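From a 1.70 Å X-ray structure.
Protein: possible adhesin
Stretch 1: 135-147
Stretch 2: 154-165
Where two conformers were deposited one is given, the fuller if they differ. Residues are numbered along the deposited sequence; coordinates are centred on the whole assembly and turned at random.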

# COMPACT_ATOMS: atom_id res chain seq x y z
N GLU A 135 7.28 16.52 -2.92
CA GLU A 135 7.14 17.67 -1.97
C GLU A 135 7.18 17.10 -0.57
O GLU A 135 6.52 16.09 -0.32
CB GLU A 135 5.82 18.39 -2.10
CG GLU A 135 5.65 18.93 -3.47
CD GLU A 135 4.44 19.82 -3.73
OE1 GLU A 135 3.54 19.97 -2.87
OE2 GLU A 135 4.46 20.34 -4.85
N VAL A 136 7.88 17.79 0.34
CA VAL A 136 7.90 17.43 1.76
C VAL A 136 7.31 18.59 2.51
O VAL A 136 7.79 19.73 2.38
CB VAL A 136 9.32 17.11 2.26
CG1 VAL A 136 9.27 16.89 3.76
CG2 VAL A 136 9.89 15.92 1.49
N SER A 137 6.22 18.33 3.25
CA SER A 137 5.55 19.50 3.86
C SER A 137 6.07 19.87 5.23
O SER A 137 6.00 21.09 5.58
CB SER A 137 4.00 19.35 3.77
OG SER A 137 3.50 18.42 4.62
N THR A 138 6.53 18.90 6.03
CA THR A 138 6.97 19.18 7.41
C THR A 138 8.40 18.72 7.77
O THR A 138 9.21 19.48 8.31
CB THR A 138 5.90 18.64 8.40
OG1 THR A 138 4.66 19.25 8.09
CG2 THR A 138 6.22 18.91 9.82
N LEU A 139 8.70 17.43 7.52
CA LEU A 139 9.91 16.85 8.00
C LEU A 139 10.43 15.74 7.11
O LEU A 139 9.65 14.92 6.57
CB LEU A 139 9.63 16.31 9.37
CG LEU A 139 10.63 15.53 10.18
CD1 LEU A 139 11.72 16.49 10.61
CD2 LEU A 139 10.07 14.97 11.48
N ALA A 140 11.74 15.66 6.96
CA ALA A 140 12.35 14.51 6.26
C ALA A 140 13.71 14.24 6.91
O ALA A 140 14.45 15.17 7.32
CB ALA A 140 12.50 14.72 4.76
N SER A 141 13.96 12.99 7.07
CA SER A 141 15.19 12.47 7.62
C SER A 141 15.68 11.38 6.70
O SER A 141 15.03 10.28 6.61
CB SER A 141 14.90 11.94 9.04
OG SER A 141 16.04 11.37 9.62
N ILE A 142 16.82 11.66 6.05
CA ILE A 142 17.39 10.80 5.02
C ILE A 142 18.81 10.51 5.40
O ILE A 142 19.66 11.40 5.33
CB ILE A 142 17.30 11.47 3.63
CG1 ILE A 142 15.81 11.78 3.32
CG2 ILE A 142 18.04 10.65 2.58
CD1 ILE A 142 15.58 12.63 2.10
N ARG A 143 19.12 9.26 5.75
CA ARG A 143 20.44 8.97 6.32
C ARG A 143 21.51 8.89 5.29
O ARG A 143 22.69 8.98 5.61
CB ARG A 143 20.46 7.67 7.15
CG ARG A 143 19.42 7.59 8.23
CD ARG A 143 19.62 8.68 9.21
NE ARG A 143 18.72 8.52 10.40
CZ ARG A 143 19.11 8.29 11.65
NH1 ARG A 143 20.40 8.08 11.92
NH2 ARG A 143 18.19 8.24 12.63
N GLY A 144 21.13 8.64 4.05
CA GLY A 144 22.03 8.68 2.95
C GLY A 144 21.92 9.94 2.10
O GLY A 144 21.82 11.06 2.58
N THR A 145 21.91 9.74 0.80
CA THR A 145 21.92 10.78 -0.13
C THR A 145 20.50 11.03 -0.66
O THR A 145 19.79 10.07 -0.95
CB THR A 145 22.86 10.45 -1.34
OG1 THR A 145 24.21 10.17 -0.85
CG2 THR A 145 22.84 11.55 -2.42
N LEU A 146 20.17 12.27 -0.83
CA LEU A 146 19.00 12.74 -1.60
C LEU A 146 19.57 13.08 -2.99
O LEU A 146 20.32 14.04 -3.15
CB LEU A 146 18.35 13.93 -0.92
CG LEU A 146 17.20 14.60 -1.70
CD1 LEU A 146 16.11 13.61 -2.05
CD2 LEU A 146 16.61 15.85 -0.98
N GLU A 147 19.21 12.29 -3.99
CA GLU A 147 19.72 12.41 -5.37
C GLU A 147 18.53 12.78 -6.22
O GLU A 147 17.52 12.05 -6.28
CB GLU A 147 20.29 11.05 -5.82
CG GLU A 147 20.83 11.17 -7.22
CD GLU A 147 21.54 9.92 -7.71
OE1 GLU A 147 21.56 8.90 -6.97
OE2 GLU A 147 22.02 9.99 -8.87
N VAL A 154 12.40 18.41 -6.30
CA VAL A 154 12.03 18.27 -4.89
C VAL A 154 11.75 19.67 -4.36
O VAL A 154 12.53 20.62 -4.56
CB VAL A 154 13.10 17.56 -4.03
CG1 VAL A 154 12.69 17.59 -2.59
CG2 VAL A 154 13.31 16.09 -4.48
N THR A 155 10.62 19.79 -3.69
CA THR A 155 10.18 21.03 -3.04
C THR A 155 10.08 20.82 -1.57
O THR A 155 9.37 19.90 -1.12
CB THR A 155 8.85 21.53 -3.60
OG1 THR A 155 9.00 21.78 -4.99
CG2 THR A 155 8.44 22.83 -2.97
N LEU A 156 10.79 21.66 -0.79
CA LEU A 156 10.70 21.65 0.67
C LEU A 156 9.72 22.77 1.03
O LEU A 156 10.01 23.95 0.82
CB LEU A 156 12.10 21.76 1.36
CG LEU A 156 13.16 20.79 0.69
CD1 LEU A 156 14.49 20.92 1.46
CD2 LEU A 156 12.66 19.36 0.71
N LYS A 157 8.54 22.42 1.53
CA LYS A 157 7.50 23.45 1.72
C LYS A 157 7.82 24.34 2.92
O LYS A 157 8.71 24.10 3.72
CB LYS A 157 6.10 22.82 1.85
CG LYS A 157 5.72 21.88 0.70
CD LYS A 157 5.40 22.60 -0.56
CE LYS A 157 4.03 23.24 -0.49
NZ LYS A 157 3.85 24.10 -1.70
N SER A 158 7.03 25.39 3.08
CA SER A 158 7.36 26.40 4.09
C SER A 158 7.50 25.86 5.50
O SER A 158 6.69 25.02 5.95
CB SER A 158 6.40 27.58 4.02
OG SER A 158 5.11 27.12 4.24
N ASN A 159 8.58 26.30 6.16
CA ASN A 159 8.93 25.92 7.53
C ASN A 159 9.21 24.46 7.78
O ASN A 159 9.31 24.03 8.93
CB ASN A 159 7.89 26.48 8.47
CG ASN A 159 7.80 27.97 8.31
OD1 ASN A 159 8.81 28.65 8.50
ND2 ASN A 159 6.65 28.48 7.83
N SER A 160 9.41 23.70 6.68
CA SER A 160 9.75 22.28 6.80
C SER A 160 11.18 22.18 7.37
O SER A 160 11.89 23.20 7.46
CB SER A 160 9.60 21.54 5.45
OG SER A 160 10.49 22.09 4.50
N ALA A 161 11.58 21.00 7.82
CA ALA A 161 12.92 20.68 8.33
C ALA A 161 13.35 19.40 7.67
O ALA A 161 12.66 18.33 7.76
CB ALA A 161 12.89 20.51 9.84
N VAL A 162 14.47 19.46 6.95
CA VAL A 162 14.90 18.28 6.19
C VAL A 162 16.34 18.00 6.52
O VAL A 162 17.16 18.93 6.43
CB VAL A 162 14.78 18.59 4.70
CG1 VAL A 162 15.46 17.50 3.92
CG2 VAL A 162 13.33 18.75 4.33
N TYR A 163 16.69 16.77 6.84
CA TYR A 163 18.03 16.41 7.31
C TYR A 163 18.54 15.30 6.40
O TYR A 163 17.85 14.31 6.31
CB TYR A 163 17.95 15.92 8.70
CG TYR A 163 17.36 16.87 9.75
CD1 TYR A 163 16.02 17.02 9.86
CD2 TYR A 163 18.20 17.61 10.63
CE1 TYR A 163 15.47 17.87 10.79
CE2 TYR A 163 17.67 18.44 11.59
CZ TYR A 163 16.29 18.57 11.65
OH TYR A 163 15.72 19.42 12.56
N CYS A 164 19.65 15.49 5.70
CA CYS A 164 20.21 14.47 4.74
C CYS A 164 21.71 14.41 4.96
O CYS A 164 22.35 15.38 5.30
CB CYS A 164 19.98 14.68 3.19
SG CYS A 164 18.41 15.43 2.76
N ASN A 165 22.28 13.27 4.69
CA ASN A 165 23.72 13.23 4.64
C ASN A 165 24.36 13.99 3.51
O ASN A 165 25.35 14.68 3.71
CB ASN A 165 24.21 11.75 4.60
CG ASN A 165 25.71 11.64 4.67
OD1 ASN A 165 26.35 11.37 3.64
ND2 ASN A 165 26.27 12.00 5.79
O HOH W 1 4.77 23.12 -4.50
O HOH W 2 6.25 22.76 7.76
O HOH W 3 25.22 9.71 1.57

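What pairs the two backbones? They run parallel, the axes of strands 139-142 and 161-164 lying 4.7 Å apart at 4°, and alternate carbonyls on each strand accept amides across the gap. In the longer ladder Ala 161 N donates to Thr 138 O (2.9 Å), Ala 140 N to Ala 161 O (2.9 Å), Tyr 163 N to Ala 140 O (2.8 Å) and Ile 142 N to Tyr 163 O (2.9 Å). As is usual in parallel sheets, the bonds of Ala 140 fan out to the residues before and after its partner Val 162. The same carbonyls also receive CA-H contacts, as from Leu 139 CA to Ala 161 O at 3.1 Å.

How does the pairing survive the corner at Ser 137 and Thr 138? A shorter ladder precedes it, with Val 136 N donating to Thr 155 O (3.0 Å) and Lys 157 N to Val 136 O (2.9 Å). The register then shifts by two, and a type II turn from Lys 157 to Ser 160 takes up the extra residues. Asn 159 has the positive phi that such a turn favours at its third position. Lys 157 O is doubly satisfied, by Ser 160 N at 3.1 Å and by Ser 160 OG at 2.8 Å, so the buried serine spends its hydroxyl on the turn. Ser 137 O and Ser 158 O, 4.0 Å apart, cannot bond each other; one water donates to both, at 2.8 and 2.9 Å.

What is buried between the strands? Together the stretches bury 878 Å². Val 136, Leu 156, Ala 140, Val 162, Ile 142 and Cys 164 share one face, where side chains without charge suit the enclosed setting. Ala 140 CB lies 4.1 Å from Val 162 CG2, and Cys 164 SG sits 4.0 Å from both Ile 142 CD1 and Leu 146 CB. On the other face Leu 139 CD1 reaches the edge of the Tyr 163 ring, 4.0 Å from CE1, while Ser 141 OG is hydrogen-bonded elsewhere in the structure.

How are the polar ends satisfied? Glu 135 OE1 and Lys 157 NZ are 4.3 Å apart, too far for a salt bridge, but a water links the two side chains, donating to Glu 135 OE2 (2.8 Å) and accepting from Lys 157 NZ (3.1 Å). At the far corner Asn 165 N donates to Ile 142 O (3.3 Å) and, weakly, to Gly 144 O (3.1 Å). A further water bridges Asn 165 OD1 (2.9 Å) and Thr 145 OG1 (2.7 Å).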